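Local coordinates for Cas13d (uncultured Ruminococcus sp, PDB 6IV9), which binds a CRISPR RNA and, through its two HEPN domains, carries out CRISPR RNA maturation and cleavage of target RNA, at residues D147-F159 with E753-E765. The protein carries 2 engineered substitutions. Residues are numbered along the deposited sequence; the frame is centred on the assembly and turned at random.
With nucleotides of chain B.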
ATOM      1  N   ASP A 147       1.922 -20.837  18.470  1.00 29.76           N
ATOM      2  CA  ASP A 147       2.343 -19.492  18.011  1.00 27.17           C
ATOM      3  C   ASP A 147       3.141 -18.805  19.128  1.00 26.55           C
ATOM      4  O   ASP A 147       2.966 -19.159  20.264  1.00 27.31           O
ATOM      5  CB  ASP A 147       1.178 -18.677  17.464  1.00 28.67           C
ATOM      6  CG  ASP A 147       0.169 -18.326  18.532  1.00 33.05           C
ATOM      7  OD1 ASP A 147       0.007 -19.126  19.448  1.00 35.79           O
ATOM      8  OD2 ASP A 147      -0.435 -17.262  18.428  1.00 37.45           O
ATOM      9  N   MET A 148       3.964 -17.823  18.780  1.00 26.78           N
ATOM     10  CA  MET A 148       4.818 -17.130  19.776  1.00 26.15           C
ATOM     11  C   MET A 148       3.966 -16.410  20.834  1.00 25.82           C
ATOM     12  O   MET A 148       4.414 -16.303  21.923  1.00 26.73           O
ATOM     13  CB  MET A 148       5.800 -16.160  19.111  1.00 24.19           C
ATOM     14  CG  MET A 148       6.869 -16.843  18.294  1.00 26.35           C
ATOM     15  SD  MET A 148       7.926 -17.980  19.204  1.00 32.27           S
ATOM     16  CE  MET A 148       8.838 -16.829  20.214  1.00 34.55           C
ATOM     17  N   LEU A 149       2.826 -15.854  20.453  1.00 22.99           N
ATOM     18  CA  LEU A 149       1.939 -15.124  21.394  1.00 24.65           C
ATOM     19  C   LEU A 149       1.181 -16.088  22.310  1.00 24.95           C
ATOM     20  O   LEU A 149       0.730 -15.663  23.331  1.00 28.27           O
ATOM     21  CB  LEU A 149       0.938 -14.321  20.573  1.00 26.10           C
ATOM     22  CG  LEU A 149       1.146 -12.819  20.452  1.00 34.67           C
ATOM     23  CD1 LEU A 149       2.526 -12.355  20.839  1.00 29.98           C
ATOM     24  CD2 LEU A 149       0.740 -12.335  19.084  1.00 37.79           C
ATOM     25  N   GLY A 150       1.028 -17.337  21.899  1.00 27.96           N
ATOM     26  CA  GLY A 150       0.243 -18.299  22.679  1.00 29.18           C
ATOM     27  C   GLY A 150      -1.250 -18.119  22.467  1.00 30.87           C
ATOM     28  O   GLY A 150      -1.997 -18.564  23.296  1.00 29.41           O
ATOM     29  N   LEU A 151      -1.652 -17.495  21.370  1.00 25.41           N
ATOM     30  CA  LEU A 151      -3.092 -17.244  21.103  1.00 26.62           C
ATOM     31  C   LEU A 151      -3.662 -18.203  20.058  1.00 23.80           C
ATOM     32  O   LEU A 151      -4.779 -18.010  19.666  1.00 25.53           O
ATOM     33  CB  LEU A 151      -3.240 -15.797  20.652  1.00 25.24           C
ATOM     34  CG  LEU A 151      -2.867 -14.779  21.711  1.00 26.33           C
ATOM     35  CD1 LEU A 151      -2.855 -13.389  21.129  1.00 30.09           C
ATOM     36  CD2 LEU A 151      -3.815 -14.872  22.886  1.00 27.18           C
ATOM     37  N   LYS A 152      -2.923 -19.234  19.695  1.00 24.63           N
ATOM     38  CA  LYS A 152      -3.389 -20.152  18.631  1.00 24.42           C
ATOM     39  C   LYS A 152      -4.741 -20.759  19.001  1.00 25.33           C
ATOM     40  O   LYS A 152      -5.593 -20.774  18.164  1.00 24.44           O
ATOM     41  CB  LYS A 152      -2.365 -21.278  18.474  1.00 26.49           C
ATOM     42  CG  LYS A 152      -2.712 -22.394  17.512  1.00 25.00           C
ATOM     43  CD  LYS A 152      -1.562 -23.346  17.357  1.00 24.94           C
ATOM     44  CE  LYS A 152      -1.803 -24.497  16.412  1.00 27.07           C
ATOM     45  NZ  LYS A 152      -2.845 -25.419  16.901  1.00 31.07           N
ATOM     46  N   SER A 153      -4.911 -21.237  20.225  1.00 26.02           N
ATOM     47  CA  SER A 153      -6.202 -21.864  20.597  1.00 26.68           C
ATOM     48  C   SER A 153      -7.356 -20.859  20.579  1.00 27.52           C
ATOM     49  O   SER A 153      -8.400 -21.183  20.082  1.00 27.60           O
ATOM     50  CB  SER A 153      -6.088 -22.562  21.904  1.00 28.80           C
ATOM     51  OG  SER A 153      -5.226 -23.664  21.775  1.00 30.98           O
ATOM     52  N   GLU A 154      -7.146 -19.682  21.139  1.00 28.08           N
ATOM     53  CA  GLU A 154      -8.203 -18.653  21.146  1.00 32.20           C
ATOM     54  C   GLU A 154      -8.540 -18.271  19.704  1.00 27.87           C
ATOM     55  O   GLU A 154      -9.690 -18.124  19.404  1.00 28.30           O
ATOM     56  CB  GLU A 154      -7.697 -17.415  21.871  1.00 39.20           C
ATOM     57  CG  GLU A 154      -8.053 -17.364  23.329  1.00 53.75           C
ATOM     58  CD  GLU A 154      -9.354 -18.040  23.724  1.00 57.13           C
ATOM     59  OE1 GLU A 154     -10.406 -17.472  23.454  1.00 45.97           O
ATOM     60  OE2 GLU A 154      -9.283 -19.142  24.287  1.00 65.92           O
ATOM     61  N   LEU A 155      -7.532 -18.110  18.858  1.00 26.77           N
ATOM     62  CA  LEU A 155      -7.778 -17.738  17.450  1.00 27.11           C
ATOM     63  C   LEU A 155      -8.556 -18.837  16.722  1.00 28.50           C
ATOM     64  O   LEU A 155      -9.476 -18.508  16.035  1.00 27.88           O
ATOM     65  CB  LEU A 155      -6.441 -17.435  16.782  1.00 27.31           C
ATOM     66  CG  LEU A 155      -5.865 -16.077  17.162  1.00 27.66           C
ATOM     67  CD1 LEU A 155      -4.413 -15.949  16.771  1.00 28.22           C
ATOM     68  CD2 LEU A 155      -6.689 -14.974  16.546  1.00 27.99           C
ATOM     69  N   GLU A 156      -8.200 -20.100  16.921  1.00 26.13           N
ATOM     70  CA  GLU A 156      -8.918 -21.205  16.242  1.00 26.52           C
ATOM     71  C   GLU A 156     -10.378 -21.194  16.689  1.00 25.49           C
ATOM     72  O   GLU A 156     -11.237 -21.348  15.862  1.00 30.10           O
ATOM     73  CB  GLU A 156      -8.272 -22.543  16.582  1.00 27.40           C
ATOM     74  CG  GLU A 156      -6.922 -22.732  15.930  1.00 28.60           C
ATOM     75  CD  GLU A 156      -6.083 -23.891  16.436  1.00 31.50           C
ATOM     76  OE1 GLU A 156      -5.109 -24.197  15.793  1.00 31.22           O
ATOM     77  OE2 GLU A 156      -6.414 -24.457  17.472  1.00 33.15           O
ATOM     78  N   LYS A 157     -10.619 -20.995  17.971  1.00 26.34           N
ATOM     79  CA  LYS A 157     -12.025 -20.965  18.436  1.00 32.37           C
ATOM     80  C   LYS A 157     -12.776 -19.805  17.774  1.00 34.65           C
ATOM     81  O   LYS A 157     -13.862 -20.016  17.319  1.00 33.35           O
ATOM     82  CB  LYS A 157     -12.068 -20.811  19.951  1.00 33.14           C
ATOM     83  CG  LYS A 157     -11.564 -22.012  20.724  1.00 45.01           C
ATOM     84  CD  LYS A 157     -11.948 -21.954  22.173  1.00 48.07           C
ATOM     85  CE  LYS A 157     -10.784 -21.680  23.090  1.00 55.95           C
ATOM     86  NZ  LYS A 157     -11.246 -21.219  24.416  1.00 57.50           N
ATOM     87  N   ARG A 158     -12.166 -18.633  17.699  1.00 30.78           N
ATOM     88  CA  ARG A 158     -12.830 -17.455  17.097  1.00 33.90           C
ATOM     89  C   ARG A 158     -13.136 -17.683  15.612  1.00 33.73           C
ATOM     90  O   ARG A 158     -14.204 -17.309  15.184  1.00 30.12           O
ATOM     91  CB  ARG A 158     -11.935 -16.236  17.308  1.00 41.05           C
ATOM     92  CG  ARG A 158     -12.281 -15.018  16.467  1.00 54.90           C
ATOM     93  CD  ARG A 158     -11.259 -13.897  16.590  1.00 62.45           C
ATOM     94  NE  ARG A 158     -11.702 -12.726  17.325  1.00 60.21           N
ATOM     95  CZ  ARG A 158     -10.910 -11.879  17.970  1.00 69.31           C
ATOM     96  NH1 ARG A 158     -10.055 -11.121  17.306  1.00 49.90           N
ATOM     97  NH2 ARG A 158     -11.001 -11.769  19.284  1.00 56.90           N
ATOM     98  N   PHE A 159     -12.215 -18.266  14.853  1.00 27.71           N
ATOM     99  CA  PHE A 159     -12.444 -18.421  13.399  1.00 27.75           C
ATOM    100  C   PHE A 159     -13.104 -19.744  13.010  1.00 25.43           C
ATOM    101  O   PHE A 159     -13.753 -19.748  12.002  1.00 28.81           O
ATOM    102  CB  PHE A 159     -11.126 -18.268  12.644  1.00 32.43           C
ATOM    103  CG  PHE A 159     -10.597 -16.866  12.650  1.00 31.46           C
ATOM    104  CD1 PHE A 159      -9.861 -16.400  13.715  1.00 30.30           C
ATOM    105  CD2 PHE A 159     -10.864 -16.003  11.611  1.00 38.33           C
ATOM    106  CE1 PHE A 159      -9.379 -15.108  13.727  1.00 29.49           C
ATOM    107  CE2 PHE A 159     -10.386 -14.708  11.629  1.00 38.20           C
ATOM    108  CZ  PHE A 159      -9.647 -14.268  12.688  1.00 31.85           C
ATOM    109  N   GLU A 753      -4.440  -3.549  20.589  1.00 23.65           N
ATOM    110  CA  GLU A 753      -5.876  -3.631  20.934  1.00 27.10           C
ATOM    111  C   GLU A 753      -6.400  -5.045  20.636  1.00 30.57           C
ATOM    112  O   GLU A 753      -7.100  -5.604  21.449  1.00 24.55           O
ATOM    113  CB  GLU A 753      -6.670  -2.623  20.110  1.00 27.71           C
ATOM    114  CG  GLU A 753      -6.318  -1.181  20.373  1.00 29.07           C
ATOM    115  CD  GLU A 753      -7.271  -0.209  19.697  1.00 34.61           C
ATOM    116  OE1 GLU A 753      -8.099  -0.652  18.929  1.00 35.29           O
ATOM    117  OE2 GLU A 753      -7.170   0.968  19.941  1.00 35.54           O
ATOM    118  N   ARG A 754      -6.044  -5.591  19.485  1.00 26.32           N
ATOM    119  CA  ARG A 754      -6.496  -6.944  19.094  1.00 27.63           C
ATOM    120  C   ARG A 754      -5.959  -7.993  20.076  1.00 24.71           C
ATOM    121  O   ARG A 754      -6.720  -8.811  20.527  1.00 26.01           O
ATOM    122  CB  ARG A 754      -5.935  -7.215  17.699  1.00 25.29           C
ATOM    123  CG  ARG A 754      -6.082  -8.646  17.208  1.00 26.43           C
ATOM    124  CD  ARG A 754      -5.134  -8.961  16.072  1.00 27.26           C
ATOM    125  NE  ARG A 754      -3.804  -9.250  16.540  1.00 26.12           N
ATOM    126  CZ  ARG A 754      -2.743  -9.336  15.776  1.00 28.61           C
ATOM    127  NH1 ARG A 754      -2.861  -9.163  14.481  1.00 28.40           N
ATOM    128  NH2 ARG A 754      -1.567  -9.604  16.297  1.00 28.13           N
ATOM    129  N   ASP A 755      -4.670  -7.938  20.369  1.00 24.84           N
ATOM    130  CA  ASP A 755      -3.986  -8.900  21.268  1.00 26.08           C
ATOM    131  C   ASP A 755      -4.542  -8.781  22.691  1.00 26.72           C
ATOM    132  O   ASP A 755      -4.757  -9.790  23.312  1.00 25.73           O
ATOM    133  CB  ASP A 755      -2.468  -8.781  21.146  1.00 23.41           C
ATOM    134  CG  ASP A 755      -1.934  -9.127  19.764  1.00 27.58           C
ATOM    135  OD1 ASP A 755      -2.616  -9.820  19.041  1.00 29.15           O
ATOM    136  OD2 ASP A 755      -0.850  -8.703  19.445  1.00 28.39           O
ATOM    137  N   PHE A 756      -4.800  -7.563  23.146  1.00 26.36           N
ATOM    138  CA  PHE A 756      -5.352  -7.376  24.508  1.00 31.00           C
ATOM    139  C   PHE A 756      -6.709  -8.070  24.580  1.00 26.89           C
ATOM    140  O   PHE A 756      -6.962  -8.766  25.527  1.00 31.15           O
ATOM    141  CB  PHE A 756      -5.490  -5.896  24.856  1.00 31.50           C
ATOM    142  CG  PHE A 756      -6.182  -5.648  26.169  1.00 26.94           C
ATOM    143  CD1 PHE A 756      -5.485  -5.696  27.358  1.00 30.58           C
ATOM    144  CD2 PHE A 756      -7.536  -5.398  26.218  1.00 33.24           C
ATOM    145  CE1 PHE A 756      -6.123  -5.464  28.563  1.00 33.35           C
ATOM    146  CE2 PHE A 756      -8.176  -5.178  27.424  1.00 29.89           C
ATOM    147  CZ  PHE A 756      -7.466  -5.212  28.592  1.00 32.24           C
ATOM    148  N   GLY A 757      -7.526  -7.905  23.556  1.00 26.02           N
ATOM    149  CA  GLY A 757      -8.835  -8.568  23.538  1.00 27.87           C
ATOM    150  C   GLY A 757      -8.695 -10.076  23.571  1.00 33.02           C
ATOM    151  O   GLY A 757      -9.520 -10.709  24.172  1.00 30.92           O
ATOM    152  N   LEU A 758      -7.743 -10.641  22.837  1.00 28.98           N
ATOM    153  CA  LEU A 758      -7.556 -12.114  22.844  1.00 29.01           C
ATOM    154  C   LEU A 758      -6.990 -12.588  24.182  1.00 26.91           C
ATOM    155  O   LEU A 758      -7.508 -13.506  24.741  1.00 32.02           O
ATOM    156  CB  LEU A 758      -6.644 -12.507  21.687  1.00 29.10           C
ATOM    157  CG  LEU A 758      -7.253 -12.321  20.305  1.00 31.28           C
ATOM    158  CD1 LEU A 758      -6.177 -12.131  19.258  1.00 31.70           C
ATOM    159  CD2 LEU A 758      -8.163 -13.482  19.964  1.00 34.40           C
ATOM    160  N   TYR A 759      -5.980 -11.909  24.693  1.00 25.06           N
ATOM    161  CA  TYR A 759      -5.360 -12.315  25.978  1.00 29.20           C
ATOM    162  C   TYR A 759      -6.367 -12.208  27.122  1.00 30.92           C
ATOM    163  O   TYR A 759      -6.316 -12.980  28.038  1.00 32.52           O
ATOM    164  CB  TYR A 759      -4.131 -11.470  26.273  1.00 27.50           C
ATOM    165  CG  TYR A 759      -2.859 -11.955  25.642  1.00 28.03           C
ATOM    166  CD1 TYR A 759      -2.295 -13.162  25.998  1.00 27.08           C
ATOM    167  CD2 TYR A 759      -2.194 -11.179  24.726  1.00 27.94           C
ATOM    168  CE1 TYR A 759      -1.110 -13.598  25.447  1.00 24.36           C
ATOM    169  CE2 TYR A 759      -1.012 -11.602  24.160  1.00 25.95           C
ATOM    170  CZ  TYR A 759      -0.465 -12.810  24.524  1.00 26.11           C
ATOM    171  OH  TYR A 759       0.699 -13.211  23.969  1.00 28.15           O
ATOM    172  N   LYS A 760      -7.287 -11.263  27.014  1.00 30.74           N
ATOM    173  CA  LYS A 760      -8.282 -11.003  28.080  1.00 34.41           C
ATOM    174  C   LYS A 760      -9.137 -12.248  28.296  1.00 39.02           C
ATOM    175  O   LYS A 760      -9.595 -12.437  29.387  1.00 36.71           O
ATOM    176  CB  LYS A 760      -9.132  -9.771  27.784  1.00 34.15           C
ATOM    177  CG  LYS A 760      -9.950  -9.303  28.971  1.00 46.09           C
ATOM    178  CD  LYS A 760     -10.372  -7.869  28.927  1.00 45.21           C
ATOM    179  CE  LYS A 760     -11.280  -7.515  30.078  1.00 51.89           C
ATOM    180  NZ  LYS A 760     -11.894  -6.185  29.895  1.00 60.90           N
ATOM    181  N   GLU A 761      -9.376 -13.011  27.242  1.00 33.42           N
ATOM    182  CA  GLU A 761     -10.197 -14.238  27.335  1.00 41.84           C
ATOM    183  C   GLU A 761      -9.442 -15.358  28.052  1.00 41.61           C
ATOM    184  O   GLU A 761     -10.095 -16.290  28.471  1.00 48.26           O
ATOM    185  CB  GLU A 761     -10.627 -14.702  25.950  1.00 47.23           C
ATOM    186  CG  GLU A 761     -11.634 -13.781  25.308  1.00 58.56           C
ATOM    187  CD  GLU A 761     -12.877 -13.529  26.135  1.00 66.75           C
ATOM    188  OE1 GLU A 761     -13.414 -14.493  26.683  1.00 77.43           O
ATOM    189  OE2 GLU A 761     -13.296 -12.373  26.229  1.00 71.08           O
ATOM    190  N   ILE A 762      -8.117 -15.297  28.128  1.00 36.12           N
ATOM    191  CA  ILE A 762      -7.381 -16.444  28.726  1.00 35.60           C
ATOM    192  C   ILE A 762      -6.539 -16.048  29.941  1.00 37.07           C
ATOM    193  O   ILE A 762      -6.081 -16.953  30.622  1.00 39.65           O
ATOM    194  CB  ILE A 762      -6.561 -17.146  27.637  1.00 39.17           C
ATOM    195  CG1 ILE A 762      -5.524 -16.212  27.022  1.00 37.78           C
ATOM    196  CG2 ILE A 762      -7.483 -17.694  26.577  1.00 45.86           C
ATOM    197  CD1 ILE A 762      -4.484 -16.925  26.229  1.00 42.72           C
ATOM    198  N   ILE A 763      -6.342 -14.759  30.186  1.00 34.95           N
ATOM    199  CA  ILE A 763      -5.549 -14.327  31.368  1.00 36.16           C
ATOM    200  C   ILE A 763      -6.516 -13.763  32.411  1.00 40.77           C
ATOM    201  O   ILE A 763      -7.042 -12.689  32.212  1.00 37.25           O
ATOM    202  CB  ILE A 763      -4.488 -13.285  30.977  1.00 38.10           C
ATOM    203  CG1 ILE A 763      -3.693 -13.700  29.741  1.00 44.91           C
ATOM    204  CG2 ILE A 763      -3.584 -12.973  32.144  1.00 39.76           C
ATOM    205  CD1 ILE A 763      -2.761 -14.836  29.981  1.00 49.78           C
ATOM    206  N   PRO A 764      -6.699 -14.443  33.557  1.00 44.46           N
ATOM    207  CA  PRO A 764      -7.610 -14.001  34.609  1.00 45.74           C
ATOM    208  C   PRO A 764      -7.217 -12.626  35.153  1.00 40.37           C
ATOM    209  O   PRO A 764      -8.055 -11.845  35.409  1.00 40.71           O
ATOM    210  CB  PRO A 764      -7.397 -15.045  35.708  1.00 48.33           C
ATOM    211  CG  PRO A 764      -6.981 -16.267  34.951  1.00 51.34           C
ATOM    212  CD  PRO A 764      -6.075 -15.713  33.878  1.00 49.83           C
ATOM    213  N   GLU A 765      -5.921 -12.351  35.179  1.00 43.32           N
ATOM    214  CA  GLU A 765      -5.366 -11.086  35.721  1.00 44.02           C
ATOM    215  C   GLU A 765      -5.849  -9.860  34.934  1.00 47.66           C
ATOM    216  O   GLU A 765      -5.777  -8.775  35.474  1.00 42.29           O
ATOM    217  CB  GLU A 765      -3.844 -11.166  35.752  1.00 46.91           C
ATOM    218  CG  GLU A 765      -3.307 -12.055  36.848  1.00 53.99           C
ATOM    219  CD  GLU A 765      -3.333 -13.538  36.543  1.00 58.90           C
ATOM    220  OE1 GLU A 765      -3.680 -13.902  35.435  1.00 55.12           O
ATOM    221  OE2 GLU A 765      -3.002 -14.321  37.432  1.00 76.88           O
TER
ATOM    222  P     U B  25       4.467 -17.599  14.978  1.00 26.45           P
ATOM    223  OP1   U B  25       5.441 -18.708  15.186  1.00 30.94           O
ATOM    224  OP2   U B  25       4.077 -16.716  16.070  1.00 27.78           O
ATOM    225  O5'   U B  25       5.205 -16.776  13.860  1.00 27.54           O
ATOM    226  C5'   U B  25       4.805 -15.415  13.613  1.00 25.11           C
ATOM    227  C4'   U B  25       5.773 -14.453  14.268  1.00 27.12           C
ATOM    228  O4'   U B  25       7.088 -14.871  13.887  1.00 28.88           O
ATOM    229  C3'   U B  25       5.708 -13.027  13.706  1.00 24.66           C
ATOM    230  O3'   U B  25       4.793 -12.219  14.380  1.00 24.42           O
ATOM    231  C2'   U B  25       7.103 -12.484  13.934  1.00 28.43           C
ATOM    232  O2'   U B  25       7.178 -11.881  15.208  1.00 30.90           O
ATOM    233  C1'   U B  25       7.959 -13.758  13.998  1.00 27.38           C
ATOM    234  N1    U B  25       8.945 -13.842  12.929  1.00 27.96           N
ATOM    235  C2    U B  25      10.044 -13.025  13.069  1.00 23.96           C
ATOM    236  O2    U B  25      10.129 -12.199  13.946  1.00 25.28           O
ATOM    237  N3    U B  25      10.998 -13.176  12.113  1.00 26.49           N
ATOM    238  C4    U B  25      11.000 -14.080  11.078  1.00 28.57           C
ATOM    239  O4    U B  25      11.952 -14.108  10.306  1.00 26.52           O
ATOM    240  C5    U B  25       9.822 -14.877  10.984  1.00 28.11           C
ATOM    241  C6    U B  25       8.848 -14.718  11.882  1.00 27.36           C
ATOM    242  P     C B  24       4.142 -16.861   9.560  1.00 26.74           P
ATOM    243  OP1   C B  24       3.326 -15.651   9.722  1.00 29.99           O
ATOM    244  OP2   C B  24       5.574 -16.902   9.653  1.00 24.03           O
ATOM    245  O5'   C B  24       3.656 -17.878  10.694  1.00 24.13           O
ATOM    246  C5'   C B  24       2.364 -17.734  11.290  1.00 23.72           C
ATOM    247  C4'   C B  24       2.120 -18.829  12.297  1.00 23.23           C
ATOM    248  O4'   C B  24       1.960 -20.105  11.624  1.00 23.86           O
ATOM    249  C3'   C B  24       3.248 -19.060  13.254  1.00 22.84           C
ATOM    250  O3'   C B  24       3.160 -18.119  14.284  1.00 23.02           O
ATOM    251  C2'   C B  24       2.956 -20.481  13.731  1.00 23.44           C
ATOM    252  O2'   C B  24       1.929 -20.507  14.704  1.00 26.52           O
ATOM    253  C1'   C B  24       2.538 -21.131  12.425  1.00 24.06           C
ATOM    254  N1    C B  24       3.627 -21.785  11.652  1.00 24.95           N
ATOM    255  C2    C B  24       3.915 -23.138  11.915  1.00 24.40           C
ATOM    256  O2    C B  24       3.280 -23.718  12.812  1.00 25.50           O
ATOM    257  N3    C B  24       4.897 -23.754  11.215  1.00 24.17           N
ATOM    258  C4    C B  24       5.527 -23.096  10.227  1.00 25.57           C
ATOM    259  N4    C B  24       6.437 -23.754   9.504  1.00 26.52           N
ATOM    260  C5    C B  24       5.235 -21.733   9.923  1.00 23.96           C
ATOM    261  C6    C B  24       4.296 -21.119  10.664  1.00 23.91           C
ATOM    262  P     U B   4      14.727 -15.067  20.702  1.00 29.12           P
ATOM    263  OP1   U B   4      14.390 -15.090  22.156  1.00 29.00           O
ATOM    264  OP2   U B   4      16.091 -15.023  20.234  1.00 27.24           O
ATOM    265  O5'   U B   4      14.039 -16.283  19.974  1.00 27.28           O
ATOM    266  C5'   U B   4      12.668 -16.657  20.292  1.00 27.53           C
ATOM    267  C4'   U B   4      12.185 -17.725  19.355  1.00 28.82           C
ATOM    268  O4'   U B   4      12.097 -17.221  17.971  1.00 27.34           O
ATOM    269  C3'   U B   4      13.075 -18.966  19.217  1.00 29.24           C
ATOM    270  O3'   U B   4      12.887 -19.902  20.276  1.00 29.62           O
ATOM    271  C2'   U B   4      12.577 -19.538  17.901  1.00 27.00           C
ATOM    272  O2'   U B   4      11.294 -20.125  18.020  1.00 28.36           O
ATOM    273  C1'   U B   4      12.439 -18.263  17.067  1.00 25.89           C
ATOM    274  N1    U B   4      13.705 -17.925  16.394  1.00 26.68           N
ATOM    275  C2    U B   4      13.990 -18.586  15.217  1.00 27.70           C
ATOM    276  O2    U B   4      13.261 -19.455  14.742  1.00 28.51           O
ATOM    277  N3    U B   4      15.156 -18.199  14.606  1.00 26.70           N
ATOM    278  C4    U B   4      16.082 -17.303  15.066  1.00 29.52           C
ATOM    279  O4    U B   4      17.092 -17.079  14.396  1.00 27.96           O
ATOM    280  C5    U B   4      15.724 -16.663  16.293  1.00 24.76           C
ATOM    281  C6    U B   4      14.581 -16.998  16.907  1.00 25.15           C
TER
HETATM  282  O   HOH W   1      -9.343  -9.113  19.787  1.00 29.09           O
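Leu151, at the N-cap position of helix 152-159, and Leu758 of helix 753-760 meet where two helices cross almost perpendicularly, at 93° with their axes approaching to 10.1 Å. The apolar contacts centre on these leucines. Leu151 CD2 sits off-centre above one face of the Tyr759 ring in a CH-pi contact, while also reaching Leu758 CB at 3.9 Å; Leu155 CD2 comes against both methyls of Leu758. Arg158, its chain turned by a chi3 of -109°, lays one guanidinium face on Leu758, NH2 to CD2 3.4 Å. Farther along, Ile762 CG2 lies beside the carboxylate end of Glu154, whose OE2 is held in a salt bridge by Lys157 NZ.

Polar groups border these apolar contacts. Within helix 753-760, Arg754 NE and NH2 both donate to Asp755 OD1 in a salt bridge, and Tyr899 bonds OD2, so the buried carboxylate is fixed beside Leu149 CD2. Arg158 NH2 reaches Arg754 O through a water. On the RNA side, Met148 N donates to OP2 of U25 of chain B (2.9 Å), so this loop joins the helix crossing to the CRISPR RNA backbone. At the next residue, Leu149 O accepts from Tyr759 OH over 2.5 Å, in the carbonyl plane and on a lone pair; Asn794 ND2 also bonds this hydroxyl.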